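Local atomic coordinates of Lys-gingipain catalytic subunit (Porphyromonas gingivalis, PDB entry 4TKX), a protein that cleaves proteins after lysine as the cysteine-protease catalytic domain of the secreted Lys-gingipain, hydrolysing haemoglobin, albumin, collagen and immunoglobulins. Residues L17-A22 against H45-A50; A81-T86 against F119-S124; L154-A159 against A211-H216; T220-P225 against G246-T251. All coordinates share one frame; numbering follows the deposited sequence.

Contact 1: residues L17-A22 against H45-A50; sequences LVVAGA and HYTDEA
V19 pairs with H45 and A20 with Y46 where two parallel strands run out together into loops. Three backbone hydrogen bonds join them. H45 N donates to V18 O at 2.8 Å, A20 N returns to H45 O at 2.9 Å, and T47 N reaches A20 O at 2.9 Å, carrying the ladder one residue past the end of strand 40-46. Beyond it, A22 N makes a weak bond to T47 OG1.

Apolar contact is modest. The methyl of A20 lies against the CD1-CE1 side of the Y46 ring, with A20 CB 3.7 Å from Y46 CD1, and G21 O meets that ring at its edge. Farther along, A22 CB touches the D48 carboxylate, whose OD2 forms a salt bridge with K25.

A type I turn from Y46 to E49, closed by E49 N to Y46 O, is braced by side chains. H45 ND1 gives a nearly straight bond, 2.7 Å and 171°, to E49 OE1, which lies in the imidazole plane and uses its syn lone pair. E49 OE2 takes Y46 N from above the carboxylate plane, so two donors hold this carboxylate; D43 binds H45 NE2.

The pair belongs to a beta-alpha-beta unit whose helix 25-37 covers A20 and Y46 through L28. Helix 56-72 packs against L17, V19 and H45 on the other face, and strand 79-83 flanks strand 14-20.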
loop_
_atom_site.group_PDB
_atom_site.type_symbol
_atom_site.label_atom_id
_atom_site.label_comp_id
_atom_site.label_asym_id
_atom_site.label_seq_id
_atom_site.Cartn_x
_atom_site.Cartn_y
_atom_site.Cartn_z
ATOM N N LEU A 17 8.607 -8.267 -8.231
ATOM C CA LEU A 17 10.059 -8.267 -8.217
ATOM C C LEU A 17 10.497 -7.744 -6.853
ATOM O O LEU A 17 10.029 -6.694 -6.398
ATOM C CB LEU A 17 10.573 -7.334 -9.323
ATOM C CG LEU A 17 12.093 -7.134 -9.391
ATOM C CD1 LEU A 17 12.819 -8.436 -9.638
ATOM C CD2 LEU A 17 12.412 -6.161 -10.485
ATOM N N VAL A 18 11.374 -8.485 -6.192
ATOM C CA VAL A 18 11.854 -8.115 -4.871
ATOM C C VAL A 18 13.358 -7.916 -4.949
ATOM O O VAL A 18 14.093 -8.805 -5.405
ATOM C CB VAL A 18 11.548 -9.207 -3.826
ATOM C CG1 VAL A 18 12.067 -8.799 -2.432
ATOM C CG2 VAL A 18 10.057 -9.483 -3.756
ATOM N N VAL A 19 13.813 -6.740 -4.526
ATOM C CA VAL A 19 15.248 -6.464 -4.410
ATOM C C VAL A 19 15.519 -6.155 -2.940
ATOM O O VAL A 19 14.931 -5.233 -2.367
ATOM C CB VAL A 19 15.670 -5.282 -5.303
ATOM C CG1 VAL A 19 17.162 -4.942 -5.097
ATOM C CG2 VAL A 19 15.379 -5.613 -6.767
ATOM N N ALA A 20 16.382 -6.959 -2.321
ATOM C CA ALA A 20 16.550 -6.923 -0.879
ATOM C C ALA A 20 18.012 -6.907 -0.471
ATOM O O ALA A 20 18.869 -7.563 -1.074
ATOM C CB ALA A 20 15.859 -8.127 -0.235
ATOM N N GLY A 21 18.301 -6.161 0.577
ATOM C CA GLY A 21 19.594 -6.274 1.213
ATOM C C GLY A 21 19.874 -7.699 1.638
ATOM O O GLY A 21 18.998 -8.423 2.157
ATOM N N ALA A 22 21.121 -8.110 1.440
ATOM C CA ALA A 22 21.518 -9.483 1.737
ATOM C C ALA A 22 21.317 -9.869 3.211
ATOM O O ALA A 22 21.136 -11.043 3.525
ATOM C CB ALA A 22 22.969 -9.710 1.325
ATOM N N HIS A 45 15.664 -11.172 -5.481
ATOM C CA HIS A 45 17.094 -10.963 -5.633
ATOM C C HIS A 45 17.668 -10.151 -4.490
ATOM O O HIS A 45 16.987 -9.303 -3.921
ATOM C CB HIS A 45 17.347 -10.277 -6.967
ATOM C CG HIS A 45 17.046 -11.165 -8.124
ATOM N ND1 HIS A 45 17.994 -11.995 -8.672
ATOM C CD2 HIS A 45 15.884 -11.438 -8.765
ATOM C CE1 HIS A 45 17.446 -12.691 -9.652
ATOM N NE2 HIS A 45 16.163 -12.384 -9.718
ATOM N N TYR A 46 18.934 -10.420 -4.176
ATOM C CA TYR A 46 19.635 -9.755 -3.094
ATOM C C TYR A 46 20.821 -8.934 -3.616
ATOM O O TYR A 46 21.431 -9.253 -4.650
ATOM C CB TYR A 46 20.086 -10.780 -2.038
ATOM C CG TYR A 46 18.907 -11.505 -1.462
ATOM C CD1 TYR A 46 18.183 -10.965 -0.410
ATOM C CD2 TYR A 46 18.474 -12.711 -1.994
ATOM C CE1 TYR A 46 17.080 -11.598 0.088
ATOM C CE2 TYR A 46 17.369 -13.346 -1.490
ATOM C CZ TYR A 46 16.681 -12.789 -0.439
ATOM O OH TYR A 46 15.547 -13.394 0.077
ATOM N N THR A 47 21.149 -7.887 -2.878
ATOM C CA THR A 47 22.153 -6.940 -3.309
ATOM C C THR A 47 23.572 -7.504 -3.265
ATOM O O THR A 47 24.488 -6.879 -3.807
ATOM C CB THR A 47 22.067 -5.642 -2.490
ATOM O OG1 THR A 47 22.166 -5.960 -1.106
ATOM C CG2 THR A 47 20.730 -4.932 -2.759
ATOM N N ASP A 48 23.756 -8.686 -2.679
ATOM C CA ASP A 48 25.059 -9.359 -2.751
ATOM C C ASP A 48 25.292 -10.114 -4.074
ATOM O O ASP A 48 26.374 -10.629 -4.310
ATOM C CB ASP A 48 25.328 -10.276 -1.541
ATOM C CG ASP A 48 24.361 -11.438 -1.434
ATOM O OD1 ASP A 48 23.322 -11.435 -2.116
ATOM O OD2 ASP A 48 24.636 -12.358 -0.634
ATOM N N GLU A 49 24.293 -10.146 -4.943
ATOM C CA GLU A 49 24.459 -10.725 -6.274
ATOM C C GLU A 49 25.200 -9.750 -7.170
ATOM O O GLU A 49 24.922 -8.563 -7.155
ATOM C CB GLU A 49 23.100 -11.025 -6.898
ATOM C CG GLU A 49 22.290 -12.045 -6.136
ATOM C CD GLU A 49 20.859 -12.188 -6.643
ATOM O OE1 GLU A 49 20.605 -11.916 -7.849
ATOM O OE2 GLU A 49 19.995 -12.589 -5.820
ATOM N N ALA A 50 26.142 -10.241 -7.958
ATOM C CA ALA A 50 26.880 -9.354 -8.858
ATOM C C ALA A 50 25.959 -8.615 -9.816
ATOM O O ALA A 50 26.191 -7.437 -10.116
ATOM C CB ALA A 50 27.951 -10.111 -9.625
#

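Contact 2: residues A81-T86 against F119-S124. With PB (lead (II) ion), chain T.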
loop_
_atom_site.group_PDB
_atom_site.type_symbol
_atom_site.label_atom_id
_atom_site.label_comp_id
_atom_site.label_asym_id
_atom_site.label_seq_id
_atom_site.Cartn_x
_atom_site.Cartn_y
_atom_site.Cartn_z
ATOM N N ALA A 81 9.162 -4.498 -4.745
ATOM C CA ALA A 81 9.410 -4.392 -3.322
ATOM C C ALA A 81 10.881 -4.152 -3.073
ATOM O O ALA A 81 11.711 -4.970 -3.459
ATOM C CB ALA A 81 8.991 -5.654 -2.616
ATOM N N LEU A 82 11.187 -3.030 -2.427
ATOM C CA LEU A 82 12.553 -2.692 -2.046
ATOM C C LEU A 82 12.684 -2.989 -0.573
ATOM O O LEU A 82 11.914 -2.471 0.227
ATOM C CB LEU A 82 12.823 -1.213 -2.311
ATOM C CG LEU A 82 12.585 -0.758 -3.749
ATOM C CD1 LEU A 82 12.772 0.742 -3.865
ATOM C CD2 LEU A 82 13.490 -1.521 -4.712
ATOM N N VAL A 83 13.622 -3.846 -0.215
ATOM C CA VAL A 83 13.753 -4.275 1.181
ATOM C C VAL A 83 15.080 -3.803 1.734
ATOM O O VAL A 83 16.152 -4.306 1.350
ATOM C CB VAL A 83 13.612 -5.788 1.322
ATOM C CG1 VAL A 83 13.724 -6.193 2.779
ATOM C CG2 VAL A 83 12.284 -6.243 0.750
ATOM N N GLY A 84 14.989 -2.834 2.637
ATOM C CA GLY A 84 16.169 -2.197 3.200
ATOM C C GLY A 84 16.071 -0.688 3.242
ATOM O O GLY A 84 15.203 -0.059 2.602
ATOM N N ASP A 85 16.975 -0.109 4.024
ATOM C CA ASP A 85 17.099 1.330 4.138
ATOM C C ASP A 85 18.097 1.810 3.068
ATOM O O ASP A 85 18.557 1.027 2.217
ATOM C CB ASP A 85 17.542 1.698 5.562
ATOM C CG ASP A 85 17.131 3.133 5.998
ATOM O OD1 ASP A 85 16.900 4.028 5.149
ATOM O OD2 ASP A 85 17.086 3.375 7.231
ATOM N N THR A 86 18.416 3.095 3.098
ATOM C CA THR A 86 19.251 3.695 2.054
ATOM C C THR A 86 20.709 3.273 2.103
ATOM O O THR A 86 21.460 3.525 1.145
ATOM C CB THR A 86 19.135 5.219 2.065
ATOM O OG1 THR A 86 19.599 5.732 3.322
ATOM C CG2 THR A 86 17.693 5.615 1.828
ATOM N N PHE A 119 7.216 -0.057 -3.367
ATOM C CA PHE A 119 7.155 0.234 -1.951
ATOM C C PHE A 119 8.444 -0.220 -1.299
ATOM O O PHE A 119 9.181 -1.023 -1.863
ATOM C CB PHE A 119 5.941 -0.422 -1.287
ATOM C CG PHE A 119 5.889 -1.916 -1.406
ATOM C CD1 PHE A 119 6.516 -2.728 -0.471
ATOM C CD2 PHE A 119 5.179 -2.518 -2.428
ATOM C CE1 PHE A 119 6.416 -4.120 -0.544
ATOM C CE2 PHE A 119 5.080 -3.906 -2.504
ATOM C CZ PHE A 119 5.699 -4.701 -1.563
ATOM N N ARG A 120 8.728 0.339 -0.135
ATOM C CA ARG A 120 9.984 0.088 0.543
ATOM C C ARG A 120 9.721 -0.387 1.968
ATOM O O ARG A 120 9.144 0.337 2.798
ATOM C CB ARG A 120 10.846 1.345 0.569
ATOM C CG ARG A 120 12.113 1.177 1.353
ATOM C CD ARG A 120 12.932 2.455 1.375
ATOM N NE ARG A 120 13.559 2.837 0.107
ATOM C CZ ARG A 120 14.846 2.674 -0.182
ATOM N NH1 ARG A 120 15.659 2.035 0.656
ATOM N NH2 ARG A 120 15.317 3.121 -1.336
ATOM N N MET A 121 10.138 -1.624 2.223
ATOM C CA MET A 121 10.176 -2.159 3.563
ATOM C C MET A 121 11.514 -1.747 4.165
ATOM O O MET A 121 12.510 -2.468 4.079
ATOM C CB MET A 121 10.043 -3.671 3.521
ATOM C CG MET A 121 8.863 -4.096 2.709
ATOM S SD MET A 121 7.405 -4.333 3.676
ATOM C CE MET A 121 7.743 -5.889 4.415
ATOM N N SER A 122 11.536 -0.565 4.761
ATOM C CA SER A 122 12.777 -0.008 5.243
ATOM C C SER A 122 13.053 -0.459 6.667
ATOM O O SER A 122 12.268 -0.203 7.567
ATOM C CB SER A 122 12.731 1.509 5.235
ATOM O OG SER A 122 13.972 1.968 5.734
ATOM N N ALA A 123 14.180 -1.128 6.854
ATOM C CA ALA A 123 14.552 -1.680 8.150
ATOM C C ALA A 123 16.042 -1.503 8.320
ATOM O O ALA A 123 16.783 -1.561 7.330
ATOM C CB ALA A 123 14.220 -3.140 8.211
ATOM N N SER A 124 16.482 -1.322 9.566
ATOM C CA SER A 124 17.911 -1.205 9.861
ATOM C C SER A 124 18.492 -2.469 10.477
ATOM O O SER A 124 19.705 -2.534 10.765
ATOM C CB SER A 124 18.193 -0.011 10.775
ATOM O OG SER A 124 17.635 -0.169 12.077
HETATM PB PB PB T . 16.325 5.802 6.865
HETATM O O HOH W 1 19.038 -1.625 5.537
HETATM O O HOH W 2 17.197 5.739 9.179
#
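Strands 81-83 and 119-121 run parallel at 26° with their axes 4.6 Å apart, held by hydrogen bonds from L82 N to F119 O, M121 N to L82 O and G84 N to M121 O. The first is almost straight (173°), whereas G84 N approaches M121 O from above the carbonyl plane.

On the face bearing A81, V83 and M121, the F119 ring folds back under its neighbour. Its CG sits between the backbone N and the carbonyl carbon (chi1 59°), which brings the ring face under A81 CA, a CH-pi contact 4.2 Å from the centroid, while A81 CB reaches F119 CZ at 3.6 Å. On the other face R120 reaches across toward G84, extended through its first two torsions and bent at chi3, which brings NH1 to G84 O at 2.9 Å. This donor also lies above the carbonyl plane; NH1 has a second acceptor in I89 O, and NH2 forms a salt bridge with D102.

Past the strand ends D85 grips the lead ion with both carboxylate oxygens, OD1 at 2.5 Å and OD2 at 2.6 Å, and OD1 also accepts T86 N. F254 O, E263 and a water complete the ligands seen; the same three residues bind calcium. S122 OG lies beside D85 CG at 3.4 Å and hydrogen-bonds E263, consistent with a role in positioning E263. A water links D85 N to A123 O.

Strand 117-121 is the outermost of this four-stranded sheet, and strand 14-20 borders strand 79-83. Helices 25-37 and 126-141 cover V83 and M121.

Contact 3: residues L154-A159 against A211-H216; sequences LLIAGA and ANYTAH. With TCK (N-[(1S)-5-amino-1-(chloroacetyl)pentyl]-4-methylbenzenesulfonamide), chain U.
Two neighbouring parallel strands of the six-stranded sheet of the catalytic domain, 152-157 and 210-214, lead here into the active-site loop that carries H216, the probable proton donor. Their directions differ by only 2°. N212 N donates to L154 O, I156 N to N212 O and T214 N to I156 O, each nearly in line with the carbonyl, and G158 N closes the ladder on T214 O at 2.9 Å.

The side chains of I156 and Y213 share one face and cross obliquely, I156 CG2 meeting Y213 CD2 at 3.9 Å. On the other face L155 CD2 rests on N212 CB; the N212 amide turns away to Y313, I245 and N247. Past the strands, A215 CB presses on G158 CA at 3.4 Å, tighter than usual for two carbons, where glycine presents no side chain.

The loop is tied back by Y213, whose hydroxyl donates to H216 O at 2.6 Å in the carbonyl plane. A water also joins A159 O, Y213 OH and H216 N. A159 O lies at the edge of the H216 imidazole, 3.5 Å from CD2, and NE2 is hydrogen-bonded to D160; both neighbours come from the loop that follows strand 152-157. T214, its OG1 anti to the backbone N (chi1 177°), receives the ammonium NZ of the inhibitor's lysine-like chain at 2.9 Å.

Catalytic residues on loops at the C-terminal ends of parallel strands are a hallmark of the caspase-like alpha/beta fold of clan CD, to which gingipains belong.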
loop_
_atom_site.group_PDB
_atom_site.type_symbol
_atom_site.label_atom_id
_atom_site.label_comp_id
_atom_site.label_asym_id
_atom_site.label_seq_id
_atom_site.Cartn_x
_atom_site.Cartn_y
_atom_site.Cartn_z
ATOM N N LEU A 154 -9.316 7.196 12.340
ATOM C CA LEU A 154 -8.923 8.483 12.899
ATOM C C LEU A 154 -8.570 9.448 11.787
ATOM O O LEU A 154 -7.663 9.183 10.978
ATOM C CB LEU A 154 -7.707 8.306 13.809
ATOM C CG LEU A 154 -7.125 9.575 14.439
ATOM C CD1 LEU A 154 -8.134 10.302 15.340
ATOM C CD2 LEU A 154 -5.859 9.252 15.216
ATOM N N LEU A 155 -9.278 10.576 11.764
ATOM C CA LEU A 155 -9.103 11.585 10.729
ATOM C C LEU A 155 -8.827 12.932 11.394
ATOM O O LEU A 155 -9.600 13.391 12.232
ATOM C CB LEU A 155 -10.362 11.674 9.864
ATOM C CG LEU A 155 -10.832 10.355 9.237
ATOM C CD1 LEU A 155 -12.183 10.525 8.586
ATOM C CD2 LEU A 155 -9.814 9.852 8.230
ATOM N N ILE A 156 -7.704 13.549 11.036
ATOM C CA ILE A 156 -7.290 14.795 11.674
ATOM C C ILE A 156 -6.951 15.879 10.663
ATOM O O ILE A 156 -6.071 15.692 9.821
ATOM C CB ILE A 156 -6.044 14.554 12.553
ATOM C CG1 ILE A 156 -6.364 13.526 13.627
ATOM C CG2 ILE A 156 -5.536 15.887 13.165
ATOM C CD1 ILE A 156 -5.157 13.030 14.351
ATOM N N ALA A 157 -7.674 17.001 10.745
ATOM C CA ALA A 157 -7.282 18.243 10.082
ATOM C C ALA A 157 -6.487 19.006 11.120
ATOM O O ALA A 157 -7.048 19.567 12.062
ATOM C CB ALA A 157 -8.511 19.055 9.654
ATOM N N GLY A 158 -5.173 18.945 10.987
ATOM C CA GLY A 158 -4.270 19.457 11.998
ATOM C C GLY A 158 -4.225 20.979 11.990
ATOM O O GLY A 158 -4.907 21.637 11.196
ATOM N N ALA A 159 -3.393 21.525 12.862
ATOM C CA ALA A 159 -3.456 22.954 13.151
ATOM C C ALA A 159 -2.793 23.767 12.070
ATOM O O ALA A 159 -1.694 23.468 11.605
ATOM C CB ALA A 159 -2.804 23.238 14.476
ATOM N N ALA A 211 -5.476 5.906 9.833
ATOM C CA ALA A 211 -5.214 7.220 10.415
ATOM C C ALA A 211 -4.714 8.144 9.310
ATOM O O ALA A 211 -3.760 7.807 8.608
ATOM C CB ALA A 211 -4.177 7.112 11.503
ATOM N N ASN A 212 -5.352 9.292 9.154
ATOM C CA ASN A 212 -4.978 10.252 8.121
ATOM C C ASN A 212 -4.869 11.618 8.776
ATOM O O ASN A 212 -5.822 12.103 9.392
ATOM C CB ASN A 212 -6.044 10.257 7.020
ATOM C CG ASN A 212 -5.699 11.120 5.778
ATOM O OD1 ASN A 212 -6.600 11.380 4.972
ATOM N ND2 ASN A 212 -4.423 11.498 5.576
ATOM N N TYR A 213 -3.697 12.216 8.650
ATOM C CA TYR A 213 -3.398 13.542 9.184
ATOM C C TYR A 213 -3.045 14.462 8.035
ATOM O O TYR A 213 -2.254 14.104 7.174
ATOM C CB TYR A 213 -2.218 13.435 10.154
ATOM C CG TYR A 213 -1.568 14.730 10.584
ATOM C CD1 TYR A 213 -0.577 15.313 9.817
ATOM C CD2 TYR A 213 -1.910 15.345 11.783
ATOM C CE1 TYR A 213 0.048 16.486 10.225
ATOM C CE2 TYR A 213 -1.290 16.531 12.186
ATOM C CZ TYR A 213 -0.328 17.091 11.391
ATOM O OH TYR A 213 0.303 18.248 11.798
ATOM N N THR A 214 -3.682 15.630 8.002
ATOM C CA THR A 214 -3.328 16.659 7.042
ATOM C C THR A 214 -3.117 18.008 7.745
ATOM O O THR A 214 -4.034 18.548 8.395
ATOM C CB THR A 214 -4.372 16.775 5.899
ATOM O OG1 THR A 214 -3.991 17.840 5.046
ATOM C CG2 THR A 214 -5.795 17.039 6.422
ATOM N N ALA A 215 -1.875 18.490 7.642
ATOM C CA ALA A 215 -1.402 19.777 8.188
ATOM C C ALA A 215 0.137 19.703 8.192
ATOM O O ALA A 215 0.706 19.168 7.259
ATOM C CB ALA A 215 -1.952 20.060 9.547
ATOM N N HIS A 216 0.818 20.258 9.196
ATOM C CA HIS A 216 2.271 20.372 9.113
ATOM C C HIS A 216 3.002 19.130 9.601
ATOM O O HIS A 216 2.589 18.486 10.554
ATOM C CB HIS A 216 2.759 21.575 9.919
ATOM C CG HIS A 216 2.292 22.888 9.385
ATOM N ND1 HIS A 216 3.098 23.701 8.617
ATOM C CD2 HIS A 216 1.120 23.551 9.530
ATOM C CE1 HIS A 216 2.431 24.794 8.285
ATOM N NE2 HIS A 216 1.231 24.732 8.832
HETATM S S TCK U . 3.757 24.225 3.761
HETATM O O1S TCK U . 2.848 24.492 2.681
HETATM O O2S TCK U . 3.204 24.846 4.960
HETATM C C1 TCK U . 5.376 24.906 3.422
HETATM C C2 TCK U . 5.866 25.888 4.274
HETATM C C3 TCK U . 7.135 26.438 4.026
HETATM C C4 TCK U . 7.871 25.999 2.944
HETATM C C5 TCK U . 7.362 24.998 2.082
HETATM C C6 TCK U . 6.109 24.455 2.321
HETATM C C7 TCK U . 9.223 26.601 2.687
HETATM N N TCK U . 3.893 22.585 3.938
HETATM C CA TCK U . 3.337 21.851 5.083
HETATM C C TCK U . 4.466 21.119 5.756
HETATM O O TCK U . 4.261 20.145 6.442
HETATM C CB TCK U . 2.265 20.841 4.593
HETATM C CG TCK U . 1.045 21.540 4.032
HETATM C CD TCK U . 0.038 20.540 3.352
HETATM C CE TCK U . -0.846 19.822 4.337
HETATM N NZ TCK U . -1.687 18.885 3.632
HETATM C CM TCK U . 5.899 21.597 5.478
HETATM O O HOH W 3 -5.562 21.042 8.525
HETATM O O HOH W 4 0.068 21.305 11.967
#

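Contact 4: residues T220-P225 against G246-T251; sequences TAWADP and GNCCIT. With TCK (N-[(1S)-5-amino-1-(chloroacetyl)pentyl]-4-methylbenzenesulfonamide), chain U.
W222 reaches across to the segment of the nucleophile with the pyrrole side of its indole, and three residues meet it there from different directions. T251 CG2 comes at the ring edge, in the plane, 4.0 Å from W222 CD1. C248 SG approaches the same CD1 obliquely, also at 4.0 Å, a sulfur-aromatic contact 53° off the normal of the five-membered ring. G246 CA lies obliquely beside W222 NE1 at 3.8 Å, an approach that depends on glycine having no side chain on this side.

The C248 thiol is placed by its first torsion, SG lying between the backbone N and the carbonyl carbon (chi1 58°), which turns it toward the indole at W222 CD1. T251 turns its methyl inward, where it also touches A221 O at 3.6 Å. The hydroxyl of Y276 is hydrogen-bonded to both W222 NE1 and T251 OG1, so it ties the indole to the threonine, while Y213 and F261 stack on the indole.

The segment 246-251 carries the catalytic cysteine just after strand 242-247, as in other clan CD peptidases, and strand 221-223 belongs to a small antiparallel sheet beside it. C249 SG is bonded covalently to the inhibitor's CM at 1.7 Å, as expected for a chloromethyl ketone that has alkylated the nucleophile. C249 N donates to the ketone oxygen at 2.8 Å, a placement consistent with one arm of an oxyanion hole.

N247, the centre of an inverse gamma turn, directs its carbonyl oxygen to the inhibitor's ammonium NZ at 2.9 Å, and its side-chain amide bonds to N212 and Y357.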
loop_
_atom_site.group_PDB
_atom_site.type_symbol
_atom_site.label_atom_id
_atom_site.label_comp_id
_atom_site.label_asym_id
_atom_site.label_seq_id
_atom_site.Cartn_x
_atom_site.Cartn_y
_atom_site.Cartn_z
ATOM N N THR A 220 10.393 13.740 11.583
ATOM C CA THR A 220 10.139 12.798 12.671
ATOM C C THR A 220 8.826 13.053 13.428
ATOM O O THR A 220 8.633 12.543 14.526
ATOM C CB THR A 220 11.286 12.807 13.699
ATOM O OG1 THR A 220 11.414 14.113 14.252
ATOM C CG2 THR A 220 12.618 12.400 13.058
ATOM N N ALA A 221 7.910 13.814 12.843
ATOM C CA ALA A 221 6.665 14.119 13.538
ATOM C C ALA A 221 5.534 14.591 12.641
ATOM O O ALA A 221 5.749 15.260 11.627
ATOM C CB ALA A 221 6.916 15.160 14.624
ATOM N N TRP A 222 4.314 14.236 13.038
ATOM C CA TRP A 222 3.145 15.042 12.704
ATOM C C TRP A 222 3.169 16.192 13.709
ATOM O O TRP A 222 3.223 15.950 14.910
ATOM C CB TRP A 222 1.862 14.218 12.840
ATOM C CG TRP A 222 1.683 13.139 11.769
ATOM C CD1 TRP A 222 2.439 12.956 10.637
ATOM C CD2 TRP A 222 0.667 12.132 11.728
ATOM N NE1 TRP A 222 1.962 11.902 9.909
ATOM C CE2 TRP A 222 0.882 11.367 10.559
ATOM C CE3 TRP A 222 -0.392 11.786 12.576
ATOM C CZ2 TRP A 222 0.050 10.304 10.198
ATOM C CZ3 TRP A 222 -1.195 10.721 12.232
ATOM C CH2 TRP A 222 -0.974 9.988 11.055
ATOM N N ALA A 223 3.151 17.439 13.235
ATOM C CA ALA A 223 3.539 18.576 14.074
ATOM C C ALA A 223 2.516 19.032 15.113
ATOM O O ALA A 223 2.886 19.422 16.230
ATOM C CB ALA A 223 3.903 19.763 13.184
ATOM N N ASP A 224 1.236 19.039 14.749
ATOM C CA ASP A 224 0.219 19.645 15.599
ATOM C C ASP A 224 -1.170 19.244 15.101
ATOM O O ASP A 224 -1.611 19.709 14.043
ATOM C CB ASP A 224 0.361 21.179 15.579
ATOM C CG ASP A 224 -0.486 21.853 16.633
ATOM O OD1 ASP A 224 -1.412 21.196 17.168
ATOM O OD2 ASP A 224 -0.235 23.055 16.916
ATOM N N PRO A 225 -1.864 18.374 15.849
ATOM C CA PRO A 225 -1.461 17.767 17.120
ATOM C C PRO A 225 -0.202 16.935 16.991
ATOM O O PRO A 225 -0.013 16.187 16.030
ATOM C CB PRO A 225 -2.673 16.905 17.506
ATOM C CG PRO A 225 -3.415 16.680 16.241
ATOM C CD PRO A 225 -3.213 17.947 15.451
ATOM N N GLY A 246 0.157 10.449 5.981
ATOM C CA GLY A 246 0.495 11.790 6.401
ATOM C C GLY A 246 0.557 12.679 5.179
ATOM O O GLY A 246 1.494 12.605 4.385
ATOM N N ASN A 247 -0.481 13.486 5.002
ATOM C CA ASN A 247 -0.501 14.469 3.926
ATOM C C ASN A 247 0.110 15.728 4.517
ATOM O O ASN A 247 -0.591 16.591 5.060
ATOM C CB ASN A 247 -1.926 14.702 3.435
ATOM C CG ASN A 247 -2.496 13.497 2.732
ATOM O OD1 ASN A 247 -3.484 12.921 3.174
ATOM N ND2 ASN A 247 -1.849 13.079 1.650
ATOM N N CYS A 248 1.434 15.782 4.465
ATOM C CA CYS A 248 2.204 16.832 5.113
ATOM C C CYS A 248 3.638 16.749 4.625
ATOM O O CYS A 248 3.995 15.834 3.885
ATOM C CB CYS A 248 2.156 16.664 6.636
ATOM S SG CYS A 248 2.754 15.078 7.267
ATOM N N CYS A 249 4.473 17.698 5.039
ATOM C CA CYS A 249 5.879 17.666 4.656
ATOM C C CYS A 249 6.686 16.532 5.268
ATOM O O CYS A 249 6.486 16.170 6.420
ATOM C CB CYS A 249 6.563 18.965 5.063
ATOM S SG CYS A 249 5.892 20.406 4.227
ATOM N N ILE A 250 7.589 16.014 4.442
ATOM C CA ILE A 250 8.837 15.301 4.804
ATOM C C ILE A 250 8.843 14.113 5.793
ATOM O O ILE A 250 9.913 13.589 6.115
ATOM C CB ILE A 250 9.974 16.310 5.209
ATOM C CG1 ILE A 250 9.675 17.039 6.520
ATOM C CG2 ILE A 250 10.241 17.307 4.049
ATOM C CD1 ILE A 250 10.754 18.069 6.912
ATOM N N THR A 251 7.674 13.625 6.208
ATOM C CA THR A 251 7.632 12.512 7.143
ATOM C C THR A 251 8.113 11.199 6.522
ATOM O O THR A 251 8.394 10.248 7.252
ATOM C CB THR A 251 6.230 12.257 7.710
ATOM O OG1 THR A 251 5.325 11.939 6.648
ATOM C CG2 THR A 251 5.740 13.457 8.523
HETATM S S TCK U . 3.757 24.225 3.761
HETATM O O1S TCK U . 2.848 24.492 2.681
HETATM O O2S TCK U . 3.204 24.846 4.960
HETATM C C1 TCK U . 5.376 24.906 3.422
HETATM C C2 TCK U . 5.866 25.888 4.274
HETATM C C3 TCK U . 7.135 26.438 4.026
HETATM C C4 TCK U . 7.871 25.999 2.944
HETATM C C5 TCK U . 7.362 24.998 2.082
HETATM C C6 TCK U . 6.109 24.455 2.321
HETATM C C7 TCK U . 9.223 26.601 2.687
HETATM N N TCK U . 3.893 22.585 3.938
HETATM C CA TCK U . 3.337 21.851 5.083
HETATM C C TCK U . 4.466 21.119 5.756
HETATM O O TCK U . 4.261 20.145 6.442
HETATM C CB TCK U . 2.265 20.841 4.593
HETATM C CG TCK U . 1.045 21.540 4.032
HETATM C CD TCK U . 0.038 20.540 3.352
HETATM C CE TCK U . -0.846 19.822 4.337
HETATM N NZ TCK U . -1.687 18.885 3.632
HETATM C CM TCK U . 5.899 21.597 5.478
#

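In the fold
All four contacts are largely buried, though D48 in contact 1 is exposed. Contacts 1 and 2 share the four-stranded sheet: strands 14-20 and 79-83 are neighbours, and V19 O meets V83 N at 2.9 Å. Contacts 3 and 4 meet in the six-stranded sheet, where Y213 O approaches N247 N, and both line the inhibitor pocket. The two pairs stand apart, the centres of contacts 1 and 3 being about 37 Å from each other. Backbone ladders dominate contacts 1 to 3, whereas contact 4 rests on van der Waals and sulfur-aromatic contacts to an indole. Strand ends hold a polar turn in contact 1, a metal site in contact 2, the probable proton donor in contact 3 and the catalytic cysteine in contact 4.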